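Local structure of SVS_variant_AS1 (Streptomyces sp. CWA1, 6TJA) at residues 20-25 with 65-70; 55-60 with 75-80; 170-175 with 251-256. The protein probably cyclises geranylgeranyl diphosphate to the spirocyclic diterpene spiroviolene, as a terpene cyclase variant engineered from a reconstructed ancestral sequence. All blocks are in the same frame, centred on the assembly; numbering follows the deposited sequence.

Contact 1: 20-25 with 65-70; sequences AIHPRV and PTAADE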
loop_
_atom_site.group_PDB
_atom_site.type_symbol
_atom_site.label_atom_id
_atom_site.label_comp_id
_atom_site.label_asym_id
_atom_site.label_seq_id
_atom_site.Cartn_x
_atom_site.Cartn_y
_atom_site.Cartn_z
ATOM N N ALA A 20 -16.584 0.017 -25.590
ATOM C CA ALA A 20 -17.625 -1.026 -25.475
ATOM C C ALA A 20 -18.216 -0.994 -24.077
ATOM O O ALA A 20 -17.511 -0.565 -23.125
ATOM C CB ALA A 20 -17.045 -2.399 -25.790
ATOM N N ILE A 21 -19.441 -1.495 -23.958
ATOM C CA ILE A 21 -20.178 -1.511 -22.671
ATOM C C ILE A 21 -20.870 -2.860 -22.480
ATOM O O ILE A 21 -21.328 -3.455 -23.475
ATOM C CB ILE A 21 -21.119 -0.308 -22.615
ATOM C CG1 ILE A 21 -21.694 -0.150 -21.201
ATOM C CG2 ILE A 21 -22.164 -0.341 -23.732
ATOM C CD1 ILE A 21 -22.070 1.281 -20.878
ATOM N N HIS A 22 -20.894 -3.336 -21.235
ATOM C CA HIS A 22 -21.460 -4.660 -20.902
ATOM C C HIS A 22 -22.915 -4.726 -21.376
ATOM O O HIS A 22 -23.699 -3.821 -21.112
ATOM C CB HIS A 22 -21.313 -4.929 -19.415
ATOM C CG HIS A 22 -21.450 -6.370 -19.086
ATOM N ND1 HIS A 22 -22.659 -7.002 -19.130
ATOM C CD2 HIS A 22 -20.539 -7.304 -18.728
ATOM C CE1 HIS A 22 -22.510 -8.265 -18.790
ATOM N NE2 HIS A 22 -21.199 -8.497 -18.580
ATOM N N PRO A 23 -23.338 -5.788 -22.102
ATOM C CA PRO A 23 -24.739 -5.905 -22.525
ATOM C C PRO A 23 -25.759 -5.955 -21.376
ATOM O O PRO A 23 -26.891 -5.687 -21.612
ATOM C CB PRO A 23 -24.807 -7.212 -23.339
ATOM C CG PRO A 23 -23.488 -7.927 -23.114
ATOM C CD PRO A 23 -22.491 -6.880 -22.623
ATOM N N ARG A 24 -25.338 -6.259 -20.148
ATOM C CA ARG A 24 -26.247 -6.323 -18.977
ATOM C C ARG A 24 -26.062 -5.095 -18.090
ATOM O O ARG A 24 -26.423 -5.168 -16.906
ATOM C CB ARG A 24 -25.981 -7.628 -18.230
ATOM C CG ARG A 24 -26.028 -8.845 -19.143
ATOM C CD ARG A 24 -27.460 -9.271 -19.429
ATOM N NE ARG A 24 -28.030 -9.732 -18.177
ATOM C CZ ARG A 24 -29.292 -10.083 -17.971
ATOM N NH1 ARG A 24 -30.162 -10.076 -18.960
ATOM N NH2 ARG A 24 -29.667 -10.442 -16.756
ATOM N N VAL A 25 -25.558 -3.987 -18.629
ATOM C CA VAL A 25 -25.275 -2.770 -17.812
ATOM C C VAL A 25 -26.536 -2.365 -17.029
ATOM O O VAL A 25 -26.413 -2.140 -15.814
ATOM C CB VAL A 25 -24.712 -1.598 -18.640
ATOM C CG1 VAL A 25 -25.611 -1.186 -19.802
ATOM C CG2 VAL A 25 -24.441 -0.408 -17.753
ATOM N N PRO A 65 -16.511 -5.039 -20.268
ATOM C CA PRO A 65 -17.729 -5.246 -21.026
ATOM C C PRO A 65 -18.103 -6.675 -21.416
ATOM O O PRO A 65 -19.117 -6.806 -21.985
ATOM C CB PRO A 65 -17.542 -4.341 -22.228
ATOM C CG PRO A 65 -16.088 -4.267 -22.414
ATOM C CD PRO A 65 -15.434 -4.488 -21.093
ATOM N N THR A 66 -17.299 -7.690 -21.138
ATOM C CA THR A 66 -17.659 -9.095 -21.457
ATOM C C THR A 66 -17.602 -9.950 -20.192
ATOM O O THR A 66 -17.641 -11.177 -20.322
ATOM C CB THR A 66 -16.795 -9.626 -22.598
ATOM O OG1 THR A 66 -15.467 -9.771 -22.100
ATOM C CG2 THR A 66 -16.816 -8.701 -23.792
ATOM N N ALA A 67 -17.575 -9.319 -19.014
ATOM C CA ALA A 67 -17.629 -9.997 -17.700
ATOM C C ALA A 67 -18.735 -11.056 -17.734
ATOM O O ALA A 67 -19.917 -10.673 -17.957
ATOM C CB ALA A 67 -17.886 -8.979 -16.622
ATOM N N ALA A 68 -18.373 -12.325 -17.521
ATOM C CA ALA A 68 -19.276 -13.485 -17.718
ATOM C C ALA A 68 -20.278 -13.545 -16.563
ATOM O O ALA A 68 -21.435 -13.926 -16.806
ATOM C CB ALA A 68 -18.465 -14.761 -17.865
ATOM N N ASP A 69 -19.863 -13.133 -15.373
ATOM C CA ASP A 69 -20.640 -13.154 -14.143
ATOM C C ASP A 69 -21.085 -11.779 -13.694
ATOM O O ASP A 69 -20.301 -10.991 -13.257
ATOM C CB ASP A 69 -19.787 -13.763 -13.057
ATOM C CG ASP A 69 -20.553 -14.118 -11.840
ATOM O OD1 ASP A 69 -21.649 -13.638 -11.639
ATOM O OD2 ASP A 69 -20.024 -14.901 -11.068
ATOM N N GLU A 70 -22.379 -11.564 -13.746
ATOM C CA GLU A 70 -22.985 -10.324 -13.366
ATOM C C GLU A 70 -22.739 -9.916 -11.934
ATOM O O GLU A 70 -22.756 -8.767 -11.613
ATOM C CB GLU A 70 -24.457 -10.454 -13.558
ATOM C CG GLU A 70 -25.023 -9.534 -14.568
ATOM C CD GLU A 70 -26.286 -10.084 -15.174
ATOM O OE1 GLU A 70 -26.196 -10.668 -16.244
ATOM O OE2 GLU A 70 -27.352 -9.934 -14.577
#
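Two loops without regular structure come closest where His22 CA lies 3.8 Å from Pro65 CA, and stand further apart between Arg24 and Glu70. A type I turn runs from His22 to Val25, and the His22 ring links it to the second loop. His22 CG is anti to the backbone N (chi1 -162°), which brings the imidazole to Ala67. NE2 of His22 donates to Ala67 O at 2.6 Å. The bond is nearly straight, lies in the ring plane and meets a carbonyl lone pair. On the ring's other nitrogen, ND1 of His22 accepts the backbone N of Arg24 at 3.0 Å. This pattern is consistent with a neutral ring protonated on NE2. Both loops lead into helices of the all-helical terpene synthase fold: Arg24 is the N-cap of helix 25-38 and Asp69 that of helix 70-91. An alanine in place of His22 would remove both ring bonds and would probably loosen the turn from the 65-70 loop. Arg24 bends at chi2 and chi3 and grips the Glu70 carboxylate side-on in a salt bridge. Arg24 NE reaches Glu70 OE1 at 2.8 Å from above the carboxylate plane. Arg24 NH2 meets the syn lone pair of Glu70 OE2 at 3.2 Å.

Contact 2: 55-60 with 75-80; sequences HSADFF and ATSLFV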
loop_
_atom_site.group_PDB
_atom_site.type_symbol
_atom_site.label_atom_id
_atom_site.label_comp_id
_atom_site.label_asym_id
_atom_site.label_seq_id
_atom_site.Cartn_x
_atom_site.Cartn_y
_atom_site.Cartn_z
ATOM N N HIS A 55 -23.662 7.360 -12.127
ATOM C CA HIS A 55 -23.825 6.227 -13.077
ATOM C C HIS A 55 -22.545 5.401 -13.064
ATOM O O HIS A 55 -21.924 5.241 -14.120
ATOM C CB HIS A 55 -24.120 6.695 -14.507
ATOM C CG HIS A 55 -25.323 7.556 -14.623
ATOM N ND1 HIS A 55 -26.597 7.029 -14.665
ATOM C CD2 HIS A 55 -25.449 8.898 -14.676
ATOM C CE1 HIS A 55 -27.466 8.010 -14.755
ATOM N NE2 HIS A 55 -26.785 9.171 -14.760
ATOM N N SER A 56 -22.136 4.925 -11.894
ATOM C CA SER A 56 -20.858 4.199 -11.777
ATOM C C SER A 56 -20.988 2.816 -12.427
ATOM O O SER A 56 -19.962 2.272 -12.835
ATOM C CB SER A 56 -20.404 4.169 -10.365
ATOM O OG SER A 56 -20.110 5.499 -9.952
ATOM N N ALA A 57 -22.194 2.272 -12.581
ATOM C CA ALA A 57 -22.397 0.956 -13.237
ATOM C C ALA A 57 -22.145 1.117 -14.737
ATOM O O ALA A 57 -21.437 0.305 -15.305
ATOM C CB ALA A 57 -23.767 0.413 -12.937
ATOM N N ASP A 58 -22.577 2.225 -15.314
ATOM C CA ASP A 58 -22.260 2.588 -16.719
ATOM C C ASP A 58 -20.732 2.681 -16.851
ATOM O O ASP A 58 -20.159 2.141 -17.815
ATOM C CB ASP A 58 -22.953 3.900 -17.122
ATOM C CG ASP A 58 -22.934 4.190 -18.617
ATOM O OD1 ASP A 58 -23.850 3.670 -19.323
ATOM O OD2 ASP A 58 -22.009 4.917 -19.071
ATOM N N PHE A 59 -20.100 3.382 -15.911
ATOM C CA PHE A 59 -18.635 3.599 -15.879
ATOM C C PHE A 59 -17.936 2.235 -15.940
ATOM O O PHE A 59 -17.188 2.031 -16.882
ATOM C CB PHE A 59 -18.253 4.436 -14.660
ATOM C CG PHE A 59 -16.781 4.656 -14.486
ATOM C CD1 PHE A 59 -16.163 5.727 -15.089
ATOM C CD2 PHE A 59 -16.030 3.796 -13.705
ATOM C CE1 PHE A 59 -14.803 5.936 -14.916
ATOM C CE2 PHE A 59 -14.676 4.023 -13.514
ATOM C CZ PHE A 59 -14.060 5.081 -14.139
ATOM N N PHE A 60 -18.142 1.332 -14.983
ATOM C CA PHE A 60 -17.279 0.137 -14.881
ATOM C C PHE A 60 -17.725 -0.954 -15.866
ATOM O O PHE A 60 -16.874 -1.789 -16.193
ATOM C CB PHE A 60 -17.165 -0.398 -13.459
ATOM C CG PHE A 60 -15.894 -1.200 -13.286
ATOM C CD1 PHE A 60 -14.660 -0.572 -13.335
ATOM C CD2 PHE A 60 -15.927 -2.574 -13.147
ATOM C CE1 PHE A 60 -13.485 -1.300 -13.236
ATOM C CE2 PHE A 60 -14.755 -3.291 -12.991
ATOM C CZ PHE A 60 -13.540 -2.654 -13.027
ATOM N N ALA A 75 -20.269 -6.206 -8.016
ATOM C CA ALA A 75 -19.413 -5.973 -6.832
ATOM C C ALA A 75 -18.379 -4.885 -7.164
ATOM O O ALA A 75 -18.247 -3.915 -6.392
ATOM C CB ALA A 75 -18.773 -7.264 -6.409
ATOM N N THR A 76 -17.708 -4.995 -8.307
ATOM C CA THR A 76 -16.685 -4.002 -8.729
ATOM C C THR A 76 -17.389 -2.663 -8.994
ATOM O O THR A 76 -16.874 -1.648 -8.524
ATOM C CB THR A 76 -15.870 -4.548 -9.899
ATOM O OG1 THR A 76 -16.790 -4.850 -10.944
ATOM C CG2 THR A 76 -15.081 -5.782 -9.522
ATOM N N SER A 77 -18.563 -2.656 -9.639
ATOM C CA SER A 77 -19.347 -1.404 -9.848
ATOM C C SER A 77 -19.680 -0.738 -8.501
ATOM O O SER A 77 -19.553 0.468 -8.401
ATOM C CB SER A 77 -20.581 -1.651 -10.668
ATOM O OG SER A 77 -20.237 -1.900 -12.023
ATOM N N LEU A 78 -20.074 -1.493 -7.478
ATOM C CA LEU A 78 -20.362 -0.922 -6.127
ATOM C C LEU A 78 -19.158 -0.127 -5.610
ATOM O O LEU A 78 -19.342 1.008 -5.117
ATOM C CB LEU A 78 -20.723 -2.057 -5.167
ATOM C CG LEU A 78 -22.022 -2.796 -5.500
ATOM C CD1 LEU A 78 -22.379 -3.751 -4.381
ATOM C CD2 LEU A 78 -23.158 -1.816 -5.741
ATOM N N PHE A 79 -17.952 -0.680 -5.699
ATOM C CA PHE A 79 -16.755 0.039 -5.201
ATOM C C PHE A 79 -16.595 1.342 -5.969
ATOM O O PHE A 79 -16.028 2.265 -5.409
ATOM C CB PHE A 79 -15.444 -0.733 -5.313
ATOM C CG PHE A 79 -14.279 0.110 -4.858
ATOM C CD1 PHE A 79 -14.100 0.396 -3.511
ATOM C CD2 PHE A 79 -13.396 0.657 -5.766
ATOM C CE1 PHE A 79 -13.028 1.164 -3.075
ATOM C CE2 PHE A 79 -12.379 1.502 -5.334
ATOM C CZ PHE A 79 -12.203 1.752 -3.988
ATOM N N VAL A 80 -17.009 1.415 -7.231
ATOM C CA VAL A 80 -16.850 2.702 -7.976
ATOM C C VAL A 80 -17.823 3.730 -7.382
ATOM O O VAL A 80 -17.393 4.917 -7.259
ATOM C CB VAL A 80 -17.021 2.581 -9.495
ATOM C CG1 VAL A 80 -17.002 3.968 -10.149
ATOM C CG2 VAL A 80 -15.954 1.684 -10.097
#
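Helices 56-61 and 70-91 form a helix-loop-helix pair in the all-helical terpene synthase fold, and their short segments cross at 120° with axes 8.4 Å apart. A DDxxxD sequence, probably the family's metal-binding motif, lies at the C-terminal end of helix 70-91. Val80 is central to the contact and points toward helix 56-61. Its CG1 is anti to the backbone N (chi1 173°) and goes between Ser56 and Phe59, while CG2 turns to Phe60. Phe59 crosses Val80 at about a right angle, with Phe59 CD2 at 3.7 Å from Val80 CG1. Phe60 lies obliquely to Val80 and its CB is 4.1 Å from Val80 CG2. The Phe60 and Thr76 side chains cross at about a right angle, the ring meeting Thr76 through CD2 and CE2. There Phe60 CE2 sits 3.3 Å from Thr76 OG1, a hydroxyl bonded to Arg72 O one turn back. Ser77 OG is likewise bonded to Leu73 O, and packs against Ala57 CA and Phe60 CB. Both hydroxyls are thus satisfied within their own helix, and the contact relies on packing. Met194 covers Phe60, Thr76 and Val80 from a loop. The tightest carbon pair is Ser56 CB with Val80 CG1, at 3.4 Å.

Contact 3: 170-175 with 251-256; sequences GHMPGL and MHHRGM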
loop_
_atom_site.group_PDB
_atom_site.type_symbol
_atom_site.label_atom_id
_atom_site.label_comp_id
_atom_site.label_asym_id
_atom_site.label_seq_id
_atom_site.Cartn_x
_atom_site.Cartn_y
_atom_site.Cartn_z
ATOM N N GLY A 170 -1.461 24.980 1.475
ATOM C CA GLY A 170 -1.553 25.806 0.250
ATOM C C GLY A 170 -0.319 25.627 -0.611
ATOM O O GLY A 170 0.122 26.605 -1.253
ATOM N N HIS A 171 0.253 24.418 -0.605
ATOM C CA HIS A 171 1.414 24.066 -1.460
ATOM C C HIS A 171 0.928 23.522 -2.803
ATOM O O HIS A 171 0.194 22.510 -2.825
ATOM C CB HIS A 171 2.326 23.070 -0.761
ATOM C CG HIS A 171 3.426 22.567 -1.629
ATOM N ND1 HIS A 171 4.590 23.280 -1.830
ATOM C CD2 HIS A 171 3.551 21.408 -2.321
ATOM C CE1 HIS A 171 5.387 22.581 -2.617
ATOM N NE2 HIS A 171 4.760 21.424 -2.941
ATOM N N MET A 172 1.385 24.141 -3.882
ATOM C CA MET A 172 1.098 23.717 -5.265
ATOM C C MET A 172 2.278 22.860 -5.736
ATOM O O MET A 172 3.361 23.374 -5.989
ATOM C CB MET A 172 0.867 24.933 -6.175
ATOM C CG MET A 172 0.466 24.566 -7.609
ATOM S SD MET A 172 -1.060 23.557 -7.707
ATOM C CE MET A 172 -2.238 24.747 -7.072
ATOM N N PRO A 173 2.108 21.521 -5.880
ATOM C CA PRO A 173 3.231 20.652 -6.227
ATOM C C PRO A 173 3.728 21.044 -7.625
ATOM O O PRO A 173 2.938 21.577 -8.401
ATOM C CB PRO A 173 2.632 19.243 -6.174
ATOM C CG PRO A 173 1.152 19.412 -6.354
ATOM C CD PRO A 173 0.833 20.785 -5.779
ATOM N N GLY A 174 5.023 20.862 -7.885
ATOM C CA GLY A 174 5.594 20.914 -9.240
ATOM C C GLY A 174 5.054 19.772 -10.101
ATOM O O GLY A 174 4.249 18.933 -9.592
ATOM N N LEU A 175 5.432 19.736 -11.375
ATOM C CA LEU A 175 4.925 18.710 -12.311
ATOM C C LEU A 175 5.250 17.298 -11.800
ATOM O O LEU A 175 4.363 16.417 -11.834
ATOM C CB LEU A 175 5.557 18.924 -13.682
ATOM C CG LEU A 175 5.072 17.914 -14.708
ATOM C CD1 LEU A 175 3.553 17.986 -14.793
ATOM C CD2 LEU A 175 5.733 18.176 -16.063
ATOM N N MET A 251 0.252 26.530 -14.640
ATOM C CA MET A 251 0.082 28.000 -14.477
ATOM C C MET A 251 1.055 28.516 -13.414
ATOM O O MET A 251 1.767 29.491 -13.717
ATOM C CB MET A 251 -1.351 28.387 -14.107
ATOM C CG MET A 251 -2.289 28.176 -15.270
ATOM S SD MET A 251 -3.995 28.495 -14.871
ATOM C CE MET A 251 -3.916 30.242 -14.471
ATOM N N HIS A 252 1.134 27.854 -12.257
ATOM C CA HIS A 252 2.014 28.263 -11.133
ATOM C C HIS A 252 3.487 28.044 -11.499
ATOM O O HIS A 252 4.274 28.981 -11.295
ATOM C CB HIS A 252 1.613 27.535 -9.848
ATOM C CG HIS A 252 2.365 27.996 -8.642
ATOM N ND1 HIS A 252 3.581 27.447 -8.268
ATOM C CD2 HIS A 252 2.088 28.948 -7.735
ATOM C CE1 HIS A 252 4.014 28.042 -7.177
ATOM N NE2 HIS A 252 3.128 28.968 -6.841
ATOM N N HIS A 253 3.880 26.861 -12.005
ATOM C CA HIS A 253 5.318 26.483 -12.101
ATOM C C HIS A 253 5.954 26.963 -13.423
ATOM O O HIS A 253 7.171 27.185 -13.417
ATOM C CB HIS A 253 5.528 24.996 -11.805
ATOM C CG HIS A 253 5.339 24.684 -10.359
ATOM N ND1 HIS A 253 6.297 24.983 -9.404
ATOM C CD2 HIS A 253 4.291 24.135 -9.691
ATOM C CE1 HIS A 253 5.872 24.613 -8.207
ATOM N NE2 HIS A 253 4.624 24.092 -8.352
ATOM N N ARG A 254 5.175 27.176 -14.487
ATOM C CA ARG A 254 5.701 27.633 -15.798
ATOM C C ARG A 254 5.190 29.049 -16.116
ATOM O O ARG A 254 5.452 29.516 -17.221
ATOM C CB ARG A 254 5.329 26.607 -16.876
ATOM C CG ARG A 254 5.670 25.157 -16.520
ATOM C CD ARG A 254 7.068 24.729 -16.940
ATOM N NE ARG A 254 7.193 25.012 -18.369
ATOM C CZ ARG A 254 6.743 24.233 -19.360
ATOM N NH1 ARG A 254 6.184 23.049 -19.119
ATOM N NH2 ARG A 254 6.885 24.655 -20.604
ATOM N N GLY A 255 4.485 29.718 -15.197
ATOM C CA GLY A 255 3.858 31.034 -15.448
ATOM C C GLY A 255 3.038 31.057 -16.737
ATOM O O GLY A 255 3.104 32.047 -17.483
ATOM N N MET A 256 2.251 30.017 -16.995
ATOM C CA MET A 256 1.390 29.962 -18.200
ATOM C C MET A 256 0.027 30.588 -17.891
ATOM O O MET A 256 -0.445 30.470 -16.745
ATOM C CB MET A 256 1.172 28.513 -18.657
ATOM C CG MET A 256 2.365 27.894 -19.324
ATOM S SD MET A 256 2.014 26.183 -19.726
ATOM C CE MET A 256 3.507 25.763 -20.620
#
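The loop 170-175 runs past the C-terminal part of helix 246-254, with Gly174 CA 6.3 Å from His253 CA. It starts at Gly170, whose positive phi closes a Schellman motif at the end of helix 143-169. It ends at Gly174, the N-cap of helix 175-185. His253 carries the polar link. Its CG is anti to the carbonyl carbon (chi1 -72°), and the ring extends edge-first to the loop. His253 NE2 donates to Met172 O at 2.8 Å. The acceptor lies in the ring plane, but the nitrogen sits above the carbonyl plane, away from a lone pair. Gly174 CA lies over one ring face in a CH-pi contact, 3.6 Å from the His253 ring centroid. On the opposite face is His252 ND1, 3.5 Å above the plane, which probably limits the ring's rotation. Met172 CB lies over a face of the His252 ring, 4.3 Å from its centroid. Met172 CG is 3.9 Å from His252 CB, and the two side chains run antiparallel past one another. The contact lies at the surface. Met172 also packs on Ser248 and Val249 of helix 246-254, Pro173 rests on Asn166 of helix 143-169, and Met251 turns to helix 258-283.

In the fold
From the N terminus, 20-25 leads into helix 25-38. Contact 1 joins this lead-in to the loop 65-70, closing a loop of 39 residues. Contact 2 opens within that loop, at 55-60, and closes beyond it at 75-80, so the two contacts cross along the chain. They also touch in space: Ile21 and Val25 pack on Asp58. Together they tie the start of helix 25-38 to helices 56-61 and 70-91. Contact 3 follows in series. It closes a 75-residue loop between the end of helix 143-169 and helix 246-254. It lies across the chain's centre from the others, its centre about 41 Å from that of contact 1 and about 33 Å from that of contact 2.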